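Local structure of D-glucosaminate-6-phosphate ammonia lyase (Salmonella typhimurium, 7LCE) at residues Ala78-Ala83 against Gly221-Arg226. The protein belongs to the selenocysteine synthase-like branch of the fold-type I pyridoxal phosphate-dependent proteins and carries that cofactor on a lysine. Residues are numbered along the deposited sequence; the frame is centred on the assembly and turned at random.
Sequences AIAVAA and GFITGR
Ile79 meets Ile223 where helix 73-86 lies on one face of the large mixed sheet. Its CG2 methyl and its CB are each 4.1 Å from CD1 of Ile223, the two branched side chains crossing at a slant. With chi1 at -66° CG1 of Ile79 lies beside the backbone N, and CG2, anti to that N, is the branch turned to the strand residue. One residue on, Ala80 completes the seat: its CB is 4.2 Å and its backbone N 4.0 Å from CD1 of Ile223, so the methyl lies against the helix backbone in plain van der Waals contact. The extended end of Ile223 (chi2 173°, CD1 anti to CA) sets CD1 against both Ile79 and Ala80. The contact is small and purely van der Waals, and all three residues are buried. Farther along the helix, Ala83 packs on Ala232 and Cys233 of helix 227-234. That helix also touches Ile79 through Cys233 and Ile223 through Ile230, while Met206 of strand 206-210 meets both Ala80 and Ile223. Strand 221-225 runs antiparallel to both its neighbours, 66-70 and 206-210, its other face being packed by helix 47-62 through Phe222, as expected for the layered alpha/beta/alpha core of this family.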
ATOM      1  N   ALA A  78       5.556  26.979  18.105  1.00 62.29           N
ATOM      2  CA  ALA A  78       5.995  26.315  16.882  1.00 43.28           C
ATOM      3  C   ALA A  78       7.483  25.996  16.927  1.00 47.24           C
ATOM      4  O   ALA A  78       7.898  24.892  16.555  1.00 58.75           O
ATOM      5  CB  ALA A  78       5.674  27.186  15.669  1.00 54.12           C
ATOM      6  N   ILE A  79       8.299  26.938  17.401  1.00 56.88           N
ATOM      7  CA  ILE A  79       9.740  26.714  17.433  1.00 52.63           C
ATOM      8  C   ILE A  79      10.097  25.659  18.474  1.00 52.23           C
ATOM      9  O   ILE A  79      10.938  24.786  18.228  1.00 63.16           O
ATOM     10  CB  ILE A  79      10.482  28.038  17.692  1.00 45.61           C
ATOM     11  CG1 ILE A  79      10.299  28.993  16.515  1.00 37.65           C
ATOM     12  CG2 ILE A  79      11.957  27.789  17.935  1.00 40.98           C
ATOM     13  CD1 ILE A  79      10.880  30.365  16.766  1.00 47.08           C
ATOM     14  N   ALA A  80       9.461  25.716  19.647  1.00 50.33           N
ATOM     15  CA  ALA A  80       9.772  24.749  20.697  1.00 48.61           C
ATOM     16  C   ALA A  80       9.452  23.329  20.250  1.00 53.66           C
ATOM     17  O   ALA A  80      10.215  22.397  20.529  1.00 65.30           O
ATOM     18  CB  ALA A  80       9.014  25.096  21.977  1.00 49.41           C
ATOM     19  N   VAL A  81       8.334  23.146  19.542  1.00 55.26           N
ATOM     20  CA  VAL A  81       7.998  21.825  19.017  1.00 50.98           C
ATOM     21  C   VAL A  81       9.032  21.391  17.986  1.00 56.69           C
ATOM     22  O   VAL A  81       9.521  20.254  18.010  1.00 65.93           O
ATOM     23  CB  VAL A  81       6.577  21.825  18.431  1.00 50.95           C
ATOM     24  CG1 VAL A  81       6.302  20.519  17.702  1.00 60.10           C
ATOM     25  CG2 VAL A  81       5.558  22.030  19.536  1.00 38.42           C
ATOM     26  N   ALA A  82       9.384  22.294  17.065  1.00 54.40           N
ATOM     27  CA  ALA A  82      10.423  21.985  16.088  1.00 49.23           C
ATOM     28  C   ALA A  82      11.746  21.672  16.772  1.00 60.64           C
ATOM     29  O   ALA A  82      12.513  20.831  16.290  1.00 62.14           O
ATOM     30  CB  ALA A  82      10.590  23.143  15.106  1.00 47.73           C
ATOM     31  N   ALA A  83      12.035  22.343  17.889  1.00 55.52           N
ATOM     32  CA  ALA A  83      13.235  22.024  18.654  1.00 52.86           C
ATOM     33  C   ALA A  83      13.166  20.610  19.221  1.00 52.84           C
ATOM     34  O   ALA A  83      14.174  19.893  19.248  1.00 61.44           O
ATOM     35  CB  ALA A  83      13.432  23.047  19.772  1.00 53.43           C
ATOM     36  N   GLY A 221       7.975  37.690  21.973  1.00 58.81           N
ATOM     37  CA  GLY A 221       7.758  36.550  22.843  1.00 56.21           C
ATOM     38  C   GLY A 221       9.099  35.895  23.074  1.00 55.20           C
ATOM     39  O   GLY A 221      10.089  36.220  22.414  1.00 68.72           O
ATOM     40  N   PHE A 222       9.140  34.972  24.031  1.00 50.30           N
ATOM     41  CA  PHE A 222      10.403  34.299  24.294  1.00 58.61           C
ATOM     42  C   PHE A 222      10.173  32.892  24.820  1.00 53.59           C
ATOM     43  O   PHE A 222       9.143  32.592  25.430  1.00 66.02           O
ATOM     44  CB  PHE A 222      11.272  35.110  25.266  1.00 61.23           C
ATOM     45  CG  PHE A 222      10.606  35.422  26.577  1.00 58.84           C
ATOM     46  CD1 PHE A 222       9.783  36.530  26.703  1.00 59.67           C
ATOM     47  CD2 PHE A 222      10.833  34.634  27.691  1.00 55.69           C
ATOM     48  CE1 PHE A 222       9.180  36.833  27.911  1.00 57.88           C
ATOM     49  CE2 PHE A 222      10.233  34.933  28.902  1.00 61.99           C
ATOM     50  CZ  PHE A 222       9.407  36.034  29.011  1.00 49.70           C
ATOM     51  N   ILE A 223      11.148  32.028  24.548  1.00 51.42           N
ATOM     52  CA  ILE A 223      11.221  30.679  25.094  1.00 57.72           C
ATOM     53  C   ILE A 223      12.334  30.661  26.130  1.00 62.81           C
ATOM     54  O   ILE A 223      13.436  31.155  25.869  1.00 71.82           O
ATOM     55  CB  ILE A 223      11.485  29.638  23.995  1.00 49.17           C
ATOM     56  CG1 ILE A 223      10.485  29.806  22.848  1.00 57.25           C
ATOM     57  CG2 ILE A 223      11.444  28.235  24.578  1.00 49.14           C
ATOM     58  CD1 ILE A 223      10.777  28.929  21.650  1.00 58.54           C
ATOM     59  N   THR A 224      12.051  30.089  27.297  1.00 61.04           N
ATOM     60  CA  THR A 224      13.021  30.015  28.380  1.00 58.60           C
ATOM     61  C   THR A 224      13.056  28.597  28.936  1.00 60.45           C
ATOM     62  O   THR A 224      12.021  27.929  29.024  1.00 76.82           O
ATOM     63  CB  THR A 224      12.683  31.032  29.489  1.00 64.63           C
ATOM     64  OG1 THR A 224      13.693  31.005  30.502  1.00 63.61           O
ATOM     65  CG2 THR A 224      11.324  30.737  30.113  1.00 64.43           C
ATOM     66  N   GLY A 225      14.249  28.132  29.292  1.00 59.09           N
ATOM     67  CA  GLY A 225      14.377  26.769  29.784  1.00 61.29           C
ATOM     68  C   GLY A 225      15.818  26.301  29.816  1.00 67.45           C
ATOM     69  O   GLY A 225      16.742  27.097  30.016  1.00 75.11           O
ATOM     70  N   ARG A 226      15.996  24.994  29.622  1.00 59.11           N
ATOM     71  CA  ARG A 226      17.325  24.407  29.696  0.52 67.94           C
ATOM     72  C   ARG A 226      18.133  24.746  28.449  1.00 63.94           C
ATOM     73  O   ARG A 226      17.595  24.848  27.344  1.00 75.99           O
ATOM     74  CB  ARG A 226      17.233  22.891  29.877  0.52 70.69           C
ATOM     75  CG  ARG A 226      16.455  22.486  31.119  0.52 78.26           C
ATOM     76  CD  ARG A 226      16.801  21.080  31.576  0.52 88.62           C
ATOM     77  NE  ARG A 226      16.172  20.761  32.852  0.52 81.66           N
ATOM     78  CZ  ARG A 226      16.644  21.138  34.032  0.52 80.61           C
ATOM     79  NH1 ARG A 226      17.749  21.860  34.136  0.52 68.50           N
ATOM     80  NH2 ARG A 226      15.991  20.785  35.136  0.52 89.18           N
TER